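Local coordinates for autophagy-related protein 9 (Schizosaccharomyces pombe, PDB 7D0I) that scrambles phospholipids between the two membrane leaflets as a homotrimer and supplies membrane for the growing autophagosome, at residues A[424-429]-A[612-617]; A[414-419]-A[624-629]. The protein carries 1 engineered substitution. All coordinates share one frame; numbering follows the deposited sequence.

Interaction 1 of 2, residues A[424-429]-A[612-617]; sequences LFAPIV and LGILLT. With LMN (Lauryl Maltose Neopentyl Glycol), chain G.
Val429 and Ile614 meet with their side chains crossed at about a right angle. Val429 reaches across with CG1, which is anti to the backbone N (chi1 159°). Val429 CG1 lies 3.7 Å from Ile614 CD1, and it also touches Ile614 CG2. Ile614 therefore presents both of its branches to one valine methyl. CG1 of Ile614 is anti to its own carbonyl carbon (chi1 -61°), and CG2 is anti to its backbone N. The other methyl of Val429 has a different neighbour. Val429 CG2 rests on a lauryl maltose neopentyl glycol molecule, 3.6 Å from its tail atom CAY. Val429 thus sits between helix 603-624 and the detergent.

Ala426 makes the tightest approach of the two backbones. Ala426 CA is 5.7 Å from Leu615 CA. The small Ala426 CB points at helix 603-624 and lies 3.2 Å from Ile614 O, with Ile614 CG2 further off at 4.2 Å. Leu615 comes in alongside, with Leu615 CD2 4.1 Å from Ala426 O. Its side chain also touches Ala430, one residue beyond Val429. Ala426 lies in the short joint where helix 412-425 gives way to helix 427-447, and Pro427 follows it.

Phe425 turns its ring end away from helix 603-624. Phe425 CB lies 3.3 Å from detergent atom CAB, and CAB sits at the ring edge, near the ring plane. Phe264 meets the Phe425 ring with the planes at about 60°. Ile614 is further packed by His373, Thr374 and Leu433.

The arrangement joins two intramembrane helical segments, 422-446 and 604-624, the second of them inferred. Phe425 and Val429 form part of the apolar wall of an amphiphile-binding pocket, occupied here by detergent, whose other end is hydrogen-bonded to Gln472.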
# COMPACT_ATOMS: atom_id res chain seq x y z
N LEU A 424 55.73 -13.93 -25.68
CA LEU A 424 56.97 -13.81 -24.94
C LEU A 424 56.77 -13.60 -23.45
O LEU A 424 57.59 -14.07 -22.66
CB LEU A 424 57.81 -12.65 -25.48
CG LEU A 424 58.23 -12.72 -26.95
CD1 LEU A 424 59.08 -11.51 -27.31
CD2 LEU A 424 58.99 -14.01 -27.22
N PHE A 425 55.71 -12.91 -23.04
CA PHE A 425 55.49 -12.64 -21.63
C PHE A 425 54.42 -13.53 -20.99
O PHE A 425 54.14 -13.35 -19.81
CB PHE A 425 55.10 -11.18 -21.42
CG PHE A 425 56.26 -10.22 -21.49
CD1 PHE A 425 57.50 -10.65 -21.91
CD2 PHE A 425 56.10 -8.90 -21.12
CE1 PHE A 425 58.57 -9.77 -21.96
CE2 PHE A 425 57.15 -8.02 -21.18
CZ PHE A 425 58.39 -8.45 -21.60
N ALA A 426 53.82 -14.44 -21.73
CA ALA A 426 52.79 -15.32 -21.19
C ALA A 426 53.39 -16.52 -20.46
O ALA A 426 52.87 -16.91 -19.41
CB ALA A 426 51.85 -15.79 -22.30
N PRO A 427 54.44 -17.17 -20.98
CA PRO A 427 55.07 -18.23 -20.18
C PRO A 427 55.55 -17.75 -18.83
O PRO A 427 55.25 -18.38 -17.80
CB PRO A 427 56.22 -18.69 -21.08
CG PRO A 427 55.75 -18.42 -22.44
CD PRO A 427 55.00 -17.13 -22.35
N ILE A 428 56.29 -16.64 -18.79
CA ILE A 428 56.86 -16.16 -17.53
C ILE A 428 55.86 -15.43 -16.66
O ILE A 428 56.23 -14.91 -15.61
CB ILE A 428 58.07 -15.24 -17.80
CG1 ILE A 428 57.61 -13.93 -18.44
CG2 ILE A 428 59.06 -15.94 -18.71
CD1 ILE A 428 58.74 -13.09 -18.95
N VAL A 429 54.60 -15.36 -17.08
CA VAL A 429 53.52 -14.91 -16.20
C VAL A 429 52.70 -16.09 -15.70
O VAL A 429 52.33 -16.12 -14.52
CB VAL A 429 52.64 -13.87 -16.92
CG1 VAL A 429 51.27 -13.79 -16.27
CG2 VAL A 429 53.30 -12.52 -16.88
N LEU A 612 45.55 -21.29 -17.61
CA LEU A 612 45.55 -21.75 -18.99
C LEU A 612 45.18 -20.63 -19.96
O LEU A 612 45.60 -20.65 -21.13
CB LEU A 612 44.61 -22.93 -19.15
CG LEU A 612 44.69 -23.69 -20.47
CD1 LEU A 612 46.07 -24.26 -20.66
CD2 LEU A 612 43.65 -24.80 -20.50
N GLY A 613 44.40 -19.65 -19.51
CA GLY A 613 44.03 -18.56 -20.38
C GLY A 613 45.17 -17.61 -20.66
O GLY A 613 45.26 -17.05 -21.75
N ILE A 614 46.05 -17.41 -19.68
CA ILE A 614 47.24 -16.60 -19.94
C ILE A 614 48.07 -17.23 -21.04
O ILE A 614 48.75 -16.53 -21.79
CB ILE A 614 48.04 -16.42 -18.64
CG1 ILE A 614 47.18 -15.69 -17.61
CG2 ILE A 614 49.31 -15.64 -18.90
CD1 ILE A 614 47.91 -15.39 -16.34
N LEU A 615 48.01 -18.55 -21.18
CA LEU A 615 48.72 -19.22 -22.26
C LEU A 615 47.95 -19.14 -23.57
O LEU A 615 48.54 -18.96 -24.63
CB LEU A 615 48.98 -20.68 -21.90
CG LEU A 615 49.89 -20.93 -20.70
CD1 LEU A 615 50.01 -22.41 -20.45
CD2 LEU A 615 51.25 -20.31 -20.95
N LEU A 616 46.63 -19.27 -23.52
CA LEU A 616 45.83 -19.34 -24.73
C LEU A 616 45.37 -17.99 -25.27
O LEU A 616 44.70 -17.95 -26.30
CB LEU A 616 44.62 -20.24 -24.51
CG LEU A 616 44.97 -21.71 -24.32
CD1 LEU A 616 43.72 -22.56 -24.26
CD2 LEU A 616 45.88 -22.17 -25.45
N THR A 617 45.70 -16.89 -24.60
CA THR A 617 45.29 -15.59 -25.14
C THR A 617 46.02 -15.22 -26.43
O THR A 617 45.42 -14.54 -27.27
CB THR A 617 45.48 -14.47 -24.12
OG1 THR A 617 46.71 -14.64 -23.42
CG2 THR A 617 44.34 -14.47 -23.14
C1 LMN G . 44.93 -3.15 -13.97
O1 LMN G . 46.20 -3.14 -14.28
C2 LMN G . 44.70 -2.63 -12.54
O2 LMN G . 45.28 -1.33 -12.42
C3 LMN G . 43.24 -2.54 -12.25
O3 LMN G . 43.06 -2.07 -10.87
C4 LMN G . 42.53 -3.83 -12.42
O4 LMN G . 41.06 -3.54 -12.44
C5 LMN G . 42.88 -4.55 -13.68
O5 LMN G . 44.34 -4.58 -13.97
C6 LMN G . 42.37 -5.99 -13.60
O6 LMN G . 42.40 -6.43 -12.27
CAA LMN G . 56.13 -10.13 -17.07
CAB LMN G . 52.61 -9.11 -21.06
OAI LMN G . 37.48 -7.50 -10.23
OAJ LMN G . 37.40 -4.82 -14.27
OAL LMN G . 42.06 2.03 -18.34
OAN LMN G . 41.60 -3.09 -18.30
OAP LMN G . 43.85 -2.22 -18.97
OAQ LMN G . 37.79 -4.92 -8.28
OAR LMN G . 36.09 -2.35 -14.38
OAS LMN G . 39.19 -2.52 -8.20
OAT LMN G . 37.81 -0.64 -12.64
OAU LMN G . 39.49 -1.81 -11.32
OAV LMN G . 39.23 0.40 -15.59
CAW LMN G . 55.56 -8.96 -16.23
CAX LMN G . 51.19 -8.98 -20.48
CAY LMN G . 54.02 -9.09 -16.17
CAZ LMN G . 50.29 -8.30 -21.55
CBA LMN G . 53.36 -7.75 -16.57
CBB LMN G . 49.83 -6.91 -21.05
CBC LMN G . 51.91 -8.03 -17.05
CBD LMN G . 49.55 -6.02 -22.30
CBE LMN G . 51.28 -6.72 -17.61
CBF LMN G . 49.58 -4.52 -21.90
CBG LMN G . 51.59 -5.53 -16.64
CBH LMN G . 48.88 -4.35 -20.52
CBI LMN G . 50.73 -4.30 -17.07
CBJ LMN G . 49.03 -2.86 -20.06
CBK LMN G . 49.35 -4.35 -16.33
CBL LMN G . 47.86 -2.51 -19.08
CBM LMN G . 38.73 -6.86 -10.36
CBN LMN G . 38.23 -4.43 -15.34
CBP LMN G . 41.49 0.77 -18.08
CBQ LMN G . 48.81 -2.88 -16.17
CBR LMN G . 47.11 -3.40 -18.02
CBS LMN G . 46.48 -3.79 -15.54
CBT LMN G . 46.74 -1.33 -16.44
OBV LMN G . 45.72 -1.06 -17.41
OBX LMN G . 43.70 0.07 -17.37
OBY LMN G . 39.34 -4.92 -11.69
OBZ LMN G . 39.40 -2.43 -16.05
OCB LMN G . 41.41 -1.40 -15.27
CCC LMN G . 38.52 -5.39 -10.55
CCD LMN G . 38.08 -2.95 -15.61
CCF LMN G . 42.26 0.07 -17.00
CCH LMN G . 42.33 -2.51 -17.16
CCJ LMN G . 44.41 -1.12 -16.93
CCL LMN G . 43.76 -2.35 -17.54
CCM LMN G . 47.28 -2.84 -16.54
CCN LMN G . 38.83 -4.66 -9.24
CCO LMN G . 37.53 -2.30 -14.33
CCQ LMN G . 41.61 -1.30 -16.72
CCR LMN G . 40.45 -4.02 -11.30
CCS LMN G . 40.11 -1.76 -14.94
CCT LMN G . 38.92 -3.19 -9.48
CCU LMN G . 37.93 -0.89 -14.08
CCV LMN G . 39.99 -2.83 -10.45
CCW LMN G . 39.31 -0.54 -14.50

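Interaction 2 of 2, residues A[414-419]-A[624-629]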
# COMPACT_ATOMS: atom_id res chain seq x y z
N ARG A 414 47.63 -4.17 -34.60
CA ARG A 414 47.79 -4.08 -33.15
C ARG A 414 47.56 -5.41 -32.46
O ARG A 414 48.30 -5.77 -31.54
CB ARG A 414 46.84 -3.05 -32.57
CG ARG A 414 47.03 -1.66 -33.11
CD ARG A 414 46.04 -0.71 -32.49
NE ARG A 414 46.28 -0.53 -31.07
CZ ARG A 414 47.11 0.37 -30.56
NH1 ARG A 414 47.27 0.48 -29.25
NH2 ARG A 414 47.79 1.17 -31.37
N PHE A 415 46.54 -6.15 -32.89
CA PHE A 415 46.33 -7.49 -32.38
C PHE A 415 47.55 -8.37 -32.63
O PHE A 415 47.92 -9.18 -31.77
CB PHE A 415 45.09 -8.11 -33.03
CG PHE A 415 43.79 -7.56 -32.53
CD1 PHE A 415 43.68 -7.07 -31.24
CD2 PHE A 415 42.68 -7.52 -33.34
CE1 PHE A 415 42.49 -6.57 -30.78
CE2 PHE A 415 41.49 -7.01 -32.89
CZ PHE A 415 41.40 -6.54 -31.61
N ILE A 416 48.20 -8.20 -33.77
CA ILE A 416 49.36 -9.03 -34.08
C ILE A 416 50.53 -8.69 -33.17
O ILE A 416 51.22 -9.58 -32.66
CB ILE A 416 49.73 -8.90 -35.56
CG1 ILE A 416 48.62 -9.49 -36.44
CG2 ILE A 416 51.05 -9.57 -35.85
CD1 ILE A 416 48.29 -10.91 -36.11
N VAL A 417 50.78 -7.40 -32.95
CA VAL A 417 51.88 -7.00 -32.08
C VAL A 417 51.62 -7.46 -30.65
O VAL A 417 52.54 -7.91 -29.95
CB VAL A 417 52.09 -5.47 -32.15
CG1 VAL A 417 53.17 -5.04 -31.18
CG2 VAL A 417 52.44 -5.06 -33.56
N ALA A 418 50.38 -7.34 -30.18
CA ALA A 418 50.07 -7.79 -28.83
C ALA A 418 50.20 -9.30 -28.72
O ALA A 418 50.65 -9.81 -27.69
CB ALA A 418 48.67 -7.36 -28.43
N GLY A 419 49.83 -10.04 -29.76
CA GLY A 419 50.05 -11.47 -29.75
C GLY A 419 51.52 -11.83 -29.69
O GLY A 419 51.91 -12.77 -29.00
N THR A 624 41.38 -15.37 -33.65
CA THR A 624 39.98 -14.97 -33.55
C THR A 624 39.77 -13.47 -33.50
O THR A 624 38.74 -12.98 -33.97
CB THR A 624 39.33 -15.59 -32.32
OG1 THR A 624 39.80 -14.93 -31.15
CG2 THR A 624 39.67 -17.06 -32.23
N PHE A 625 40.73 -12.72 -32.94
CA PHE A 625 40.53 -11.28 -32.81
C PHE A 625 40.68 -10.55 -34.14
O PHE A 625 39.84 -9.69 -34.44
CB PHE A 625 41.46 -10.70 -31.74
CG PHE A 625 40.96 -10.88 -30.34
CD1 PHE A 625 39.75 -11.49 -30.09
CD2 PHE A 625 41.70 -10.43 -29.27
CE1 PHE A 625 39.30 -11.64 -28.81
CE2 PHE A 625 41.25 -10.59 -27.99
CZ PHE A 625 40.05 -11.20 -27.76
N PRO A 626 41.71 -10.80 -34.95
CA PRO A 626 41.80 -10.06 -36.22
C PRO A 626 40.59 -10.26 -37.11
O PRO A 626 40.10 -9.28 -37.70
CB PRO A 626 43.07 -10.64 -36.86
CG PRO A 626 43.89 -11.05 -35.72
CD PRO A 626 42.92 -11.62 -34.73
N SER A 627 40.08 -11.48 -37.21
CA SER A 627 38.89 -11.73 -38.02
C SER A 627 37.69 -10.92 -37.53
O SER A 627 36.75 -10.71 -38.30
CB SER A 627 38.54 -13.21 -38.00
OG SER A 627 38.07 -13.60 -36.73
N CYS A 628 37.70 -10.49 -36.28
CA CYS A 628 36.62 -9.69 -35.72
C CYS A 628 36.98 -8.21 -35.61
O CYS A 628 36.30 -7.46 -34.90
CB CYS A 628 36.22 -10.23 -34.34
SG CYS A 628 35.50 -11.87 -34.36
N SER A 629 38.03 -7.77 -36.30
CA SER A 629 38.46 -6.39 -36.17
C SER A 629 37.46 -5.45 -36.83
O SER A 629 37.02 -4.47 -36.22
CB SER A 629 39.85 -6.20 -36.78
OG SER A 629 39.83 -6.52 -38.15
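The carbonyl oxygen of Pro626 is held by two donors, both from Ser629. Ser629 N lies 2.9 Å from Pro626 O, and Ser629 OG lies 2.8 Å from the same oxygen. The hydroxyl comes in within the carbonyl plane. Ser629 OG in turn accepts a hydrogen bond from NE of Arg412, so this side chain ties the turn to the start of helix 412-425. A second hydroxyl, Ser627 OG, donates to Thr624 O at 2.9 Å, from above the carbonyl plane.

A further bond from Cys628 N to Phe625 O, 2.9 Å long, makes two overlapping reverse turns. Together they form a compact connection of consecutive turns between helix 603-624 and helix 629-638, with Cys628 at the N-cap position of the second.

Phe415 packs against this turn from helix 412-425. Its CG is anti to the carbonyl carbon (chi1 -74°), which sends the ring over to Phe625 and Pro626. CB of Phe625 stands over one face of the Phe415 ring in a CH-pi contact, 3.8 Å from the ring centroid and 14° off the normal. CE2 of Phe415 also lies 3.5 Å from Phe625 O. The two rings are oblique, with their planes at 45°. The Phe625 side chain also touches Ile359 and Ile379.

Pro626 adds apolar contacts. Pro626 CG lies 4.2 Å from Phe415 CB and also touches CD1 of Ile416. An alanine at Phe415 would remove the ring over Phe625 CB and would probably loosen the seating of the turn on helix 412-425. Leu621, Cys382 and Ile383 also touch the Phe415 side chain.

How the interactions relate
Both interactions use helix 412-425. Interaction 2 uses mainly its first half, and interaction 1 takes its end and the start of helix 427-447. On the partner side, interaction 1 uses helix 603-624, and interaction 2 uses the turn that follows it. The order along the chain is 414-419, 424-429, 612-617, 624-629, so the inner pair meets in interaction 1 and the outer pair in interaction 2. The two chain runs therefore pass each other in opposite directions. The centres are about 16 Å apart, and the nearest atoms are about 5 Å apart without touching. Interaction 1 lies in the intramembrane region beside the detergent, and interaction 2 lies toward the inferred cytoplasmic side.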